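Local coordinates for protein kinase (Perkinsela sp. CCAP 1560/4, PDB 6TLX) that is an unconventional kinetochore protein, KKT2a, whose zinc-binding central domain probably directs it to centromeres, at residues A34-N39 and T86-C91; D76-A81 and S104-S109. All coordinates share one frame; numbering follows the deposited sequence.

Interaction 1: A34-N39 and T86-C91; sequences AFPKLN and TFFYHC. With ZN (zinc ion), chain C.
The His90 ring carries Pro36 on one face: Pro36 CG sits over its centre, 4.0 Å from the ring centroid, a CH-pi contact only 11° off the ring normal. His90 ND1 is hydrogen-bonded to Asp96 OD1, while the Tyr48 ring meets the histidine with planes at about 90°. The Phe88 ring is met at its edge and in its plane by Pro36, where Pro36 CD lies 3.6 Å from Phe88 CZ. Phe35 comes to the same end of that ring. Phe35 CD1 lies 3.6 Å from Phe88 CE1, which sits near the plane of the Phe35 ring at its edge. The two ring planes are inclined at 58°. Phe52 stacks on Phe88. His90 CG, anti to the backbone N, carries the imidazole out to Pro36. The contact has no hydrogen bond between 34-39 and 86-91; it is an apolar cover of loop over strand. Strand 88-90 is the middle strand of a three-stranded antiparallel sheet, and Cys91 follows it. Cys91 SG binds zinc at 2.3 Å, completing with Cys23, His27 and Cys93 a site of three cysteines and one histidine, of the zinc-finger type.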
# COMPACT_ATOMS: atom_id res chain seq x y z
N ALA A 34 5.69 1.56 -12.49
CA ALA A 34 5.24 1.55 -13.88
C ALA A 34 4.29 0.37 -14.06
O ALA A 34 4.46 -0.69 -13.45
CB ALA A 34 6.41 1.41 -14.83
N PHE A 35 3.29 0.55 -14.94
CA PHE A 35 2.30 -0.48 -15.23
C PHE A 35 2.99 -1.78 -15.70
O PHE A 35 3.98 -1.72 -16.43
CB PHE A 35 1.29 0.03 -16.26
CG PHE A 35 0.40 1.15 -15.78
CD1 PHE A 35 -0.13 1.14 -14.50
CD2 PHE A 35 0.05 2.20 -16.62
CE1 PHE A 35 -0.96 2.17 -14.07
CE2 PHE A 35 -0.78 3.23 -16.19
CZ PHE A 35 -1.26 3.21 -14.91
N PRO A 36 2.54 -2.94 -15.21
CA PRO A 36 3.23 -4.20 -15.55
C PRO A 36 2.97 -4.76 -16.95
O PRO A 36 1.98 -4.43 -17.60
CB PRO A 36 2.74 -5.15 -14.47
CG PRO A 36 1.39 -4.67 -14.14
CD PRO A 36 1.42 -3.18 -14.28
N LYS A 37 3.88 -5.65 -17.40
CA LYS A 37 3.75 -6.31 -18.70
C LYS A 37 2.86 -7.58 -18.59
O LYS A 37 2.67 -8.09 -17.48
CB LYS A 37 5.15 -6.67 -19.24
N LEU A 38 2.35 -8.11 -19.73
CA LEU A 38 1.51 -9.32 -19.76
C LEU A 38 2.02 -10.45 -18.86
O LEU A 38 1.24 -11.17 -18.25
CB LEU A 38 1.40 -9.89 -21.18
CG LEU A 38 0.56 -9.15 -22.23
CD1 LEU A 38 0.21 -10.08 -23.36
CD2 LEU A 38 -0.75 -8.62 -21.67
N ASN A 39 3.32 -10.57 -18.80
CA ASN A 39 4.08 -11.58 -18.08
C ASN A 39 3.94 -11.47 -16.55
O ASN A 39 4.23 -12.45 -15.85
CB ASN A 39 5.55 -11.45 -18.55
CG ASN A 39 6.61 -12.27 -17.84
OD1 ASN A 39 7.69 -11.76 -17.47
ND2 ASN A 39 6.34 -13.56 -17.64
N THR A 86 1.89 7.84 -7.87
CA THR A 86 3.30 7.78 -8.26
C THR A 86 3.66 6.31 -8.35
O THR A 86 4.72 6.03 -8.86
CB THR A 86 4.10 8.53 -7.20
OG1 THR A 86 3.61 8.16 -5.92
CG2 THR A 86 3.85 10.01 -7.29
N PHE A 87 2.74 5.47 -7.90
CA PHE A 87 2.89 4.02 -7.89
C PHE A 87 1.55 3.36 -7.46
O PHE A 87 0.61 4.04 -7.03
CB PHE A 87 4.02 3.61 -6.90
CG PHE A 87 3.76 3.89 -5.44
CD1 PHE A 87 3.01 3.02 -4.66
CD2 PHE A 87 4.30 5.01 -4.83
CE1 PHE A 87 2.77 3.29 -3.32
CE2 PHE A 87 4.07 5.26 -3.48
CZ PHE A 87 3.31 4.40 -2.73
N PHE A 88 1.50 2.03 -7.54
CA PHE A 88 0.36 1.27 -7.07
C PHE A 88 0.82 -0.11 -6.58
O PHE A 88 2.01 -0.40 -6.62
CB PHE A 88 -0.71 1.17 -8.15
CG PHE A 88 -0.40 0.21 -9.28
CD1 PHE A 88 0.48 0.56 -10.29
CD2 PHE A 88 -1.07 -0.99 -9.39
CE1 PHE A 88 0.72 -0.29 -11.36
CE2 PHE A 88 -0.81 -1.85 -10.44
CZ PHE A 88 0.07 -1.49 -11.43
N TYR A 89 -0.10 -0.94 -6.10
CA TYR A 89 0.26 -2.28 -5.65
C TYR A 89 -0.42 -3.27 -6.56
O TYR A 89 -1.61 -3.14 -6.84
CB TYR A 89 -0.13 -2.49 -4.20
CG TYR A 89 0.39 -1.41 -3.28
CD1 TYR A 89 -0.28 -0.21 -3.14
CD2 TYR A 89 1.55 -1.60 -2.53
CE1 TYR A 89 0.17 0.78 -2.27
CE2 TYR A 89 2.03 -0.61 -1.68
CZ TYR A 89 1.32 0.57 -1.54
OH TYR A 89 1.75 1.55 -0.68
N HIS A 90 0.32 -4.22 -7.06
CA HIS A 90 -0.19 -5.24 -7.96
C HIS A 90 0.10 -6.60 -7.40
O HIS A 90 1.08 -6.81 -6.69
CB HIS A 90 0.48 -5.10 -9.32
CG HIS A 90 0.13 -6.14 -10.33
ND1 HIS A 90 -1.13 -6.21 -10.90
CD2 HIS A 90 0.92 -7.06 -10.94
CE1 HIS A 90 -1.08 -7.18 -11.79
NE2 HIS A 90 0.13 -7.72 -11.86
N CYS A 91 -0.80 -7.54 -7.69
CA CYS A 91 -0.65 -8.92 -7.28
C CYS A 91 -0.64 -9.73 -8.53
O CYS A 91 -1.26 -9.33 -9.52
CB CYS A 91 -1.76 -9.35 -6.35
SG CYS A 91 -1.49 -10.97 -5.60
ZN ZN C . -3.43 -12.10 -5.11

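Interaction 2: D76-A81 and S104-S109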
# COMPACT_ATOMS: atom_id res chain seq x y z
N ASP A 76 7.15 8.23 5.33
CA ASP A 76 6.96 7.00 4.55
C ASP A 76 6.42 7.38 3.17
O ASP A 76 5.38 8.03 3.10
CB ASP A 76 5.95 6.08 5.28
CG ASP A 76 5.98 4.62 4.85
OD1 ASP A 76 6.64 4.32 3.83
OD2 ASP A 76 5.34 3.78 5.53
N GLU A 77 7.12 7.00 2.08
CA GLU A 77 6.68 7.34 0.72
C GLU A 77 5.24 6.90 0.42
O GLU A 77 4.50 7.59 -0.29
CB GLU A 77 7.64 6.76 -0.32
CG GLU A 77 7.40 7.34 -1.71
CD GLU A 77 7.86 6.48 -2.87
OE1 GLU A 77 7.70 6.92 -4.04
OE2 GLU A 77 8.37 5.37 -2.62
N ARG A 78 4.84 5.77 1.01
CA ARG A 78 3.51 5.18 0.89
C ARG A 78 2.40 6.00 1.56
O ARG A 78 1.22 5.81 1.25
CB ARG A 78 3.51 3.78 1.51
CG ARG A 78 4.65 2.89 1.05
CD ARG A 78 5.02 1.97 2.18
NE ARG A 78 5.27 0.60 1.73
CZ ARG A 78 5.46 -0.43 2.54
NH1 ARG A 78 5.43 -0.26 3.86
NH2 ARG A 78 5.67 -1.65 2.05
N THR A 79 2.82 6.90 2.44
CA THR A 79 1.81 7.65 3.19
C THR A 79 1.70 9.04 2.63
O THR A 79 0.64 9.64 2.74
CB THR A 79 2.39 7.90 4.56
OG1 THR A 79 2.04 6.71 5.24
CG2 THR A 79 1.79 9.11 5.25
N HIS A 80 2.76 9.52 2.03
CA HIS A 80 2.74 10.92 1.60
C HIS A 80 2.01 11.04 0.28
O HIS A 80 2.27 10.23 -0.58
CB HIS A 80 4.15 11.44 1.39
N ALA A 81 1.16 12.04 0.17
CA ALA A 81 0.50 12.38 -1.10
C ALA A 81 -0.15 11.16 -1.69
O ALA A 81 0.09 10.86 -2.84
CB ALA A 81 1.48 12.97 -2.06
N SER A 104 -4.03 3.86 3.63
CA SER A 104 -4.89 3.60 4.77
C SER A 104 -4.58 2.31 5.54
O SER A 104 -4.84 2.26 6.74
CB SER A 104 -6.36 3.65 4.37
OG SER A 104 -6.60 2.85 3.22
N ILE A 105 -4.03 1.27 4.87
CA ILE A 105 -3.70 0.03 5.59
C ILE A 105 -2.36 0.17 6.34
O ILE A 105 -2.18 -0.40 7.42
CB ILE A 105 -3.79 -1.24 4.70
CG1 ILE A 105 -3.63 -2.52 5.52
CG2 ILE A 105 -2.85 -1.19 3.51
CD1 ILE A 105 -4.71 -2.74 6.59
N ILE A 106 -1.43 1.01 5.81
CA ILE A 106 -0.18 1.34 6.48
C ILE A 106 -0.58 2.16 7.72
O ILE A 106 -0.29 1.72 8.82
CB ILE A 106 0.77 2.13 5.57
CG1 ILE A 106 0.91 1.49 4.17
CG2 ILE A 106 2.12 2.33 6.25
CD1 ILE A 106 1.50 0.16 4.15
N HIS A 107 -1.43 3.22 7.57
CA HIS A 107 -1.92 3.97 8.72
C HIS A 107 -2.59 3.08 9.76
O HIS A 107 -2.12 3.02 10.89
CB HIS A 107 -2.83 5.16 8.36
CG HIS A 107 -2.17 6.23 7.54
ND1 HIS A 107 -2.91 7.09 6.72
CD2 HIS A 107 -0.85 6.53 7.40
CE1 HIS A 107 -2.02 7.87 6.11
NE2 HIS A 107 -0.77 7.57 6.49
N ALA A 108 -3.61 2.32 9.37
CA ALA A 108 -4.29 1.42 10.30
C ALA A 108 -3.35 0.43 11.02
O ALA A 108 -3.51 0.22 12.22
CB ALA A 108 -5.39 0.66 9.57
N SER A 109 -2.38 -0.16 10.29
CA SER A 109 -1.46 -1.13 10.88
C SER A 109 -0.42 -0.49 11.78
O SER A 109 0.06 -1.14 12.71
CB SER A 109 -0.78 -1.97 9.80
OG SER A 109 0.35 -1.30 9.24
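Ile106 sets CD1 over one face of the Arg78 guanidinium, with Ile106 CD1 4.0 Å from Arg78 NH1. It projects from helix 99-127, the long C-terminal helix of this zinc-finger domain, and meets the loop between strands 60-61 and 88-90. The Arg78 and Ile106 side chains cross at about a right angle. Arg78 NH2 makes a weak hydrogen bond to the backbone O of Asp19. The other branch of the isoleucine faces Asp76: Ile106 CG2 lies 3.6 Å from Asp76 OD2. Ile21 also touches Ile106, which is buried. At the more exposed side, His107 reaches Thr79 from the helix. His107 CG, anti to the carbonyl carbon, lets the ring reach the threonine. The polar link is weak: His107 NE2 donates to Thr79 OG1 over 3.2 Å, with an N-H...O angle of 123°. Thr79 CG2 lies in the plane of that ring, at its edge. An alanine in place of Thr79, lacking OG1 and CG2, would probably leave His107 NE2 without this loop acceptor and open a small gap at the ring edge. One turn of the loop is drawn in by Asp76 O, which accepts from the N atoms of both Thr79 and His80.

Interactions 1 and 2 have centres 19 Å apart, and their segments alternate along the chain. They meet through residues 86-91 and 76-81. Tyr89 OH packs on Arg78 CB at 3.6 Å, and Phe87 CZ lies 3.7 Å from Arg78 CA. Residues 87-90 thus have Phe88 and His90 directed to loop 34-39, while Phe87 and Tyr89 touch the loop that borders the helix. Of the two, only interaction 1 holds a zinc ligand, Cys91, and its Phe88 side chain is about 9 Å from the other zinc. In interaction 2 the Ile106 side chain is about 12 Å from a zinc ion. Helix 99-127 also carries Cys101 of the four-cysteine site.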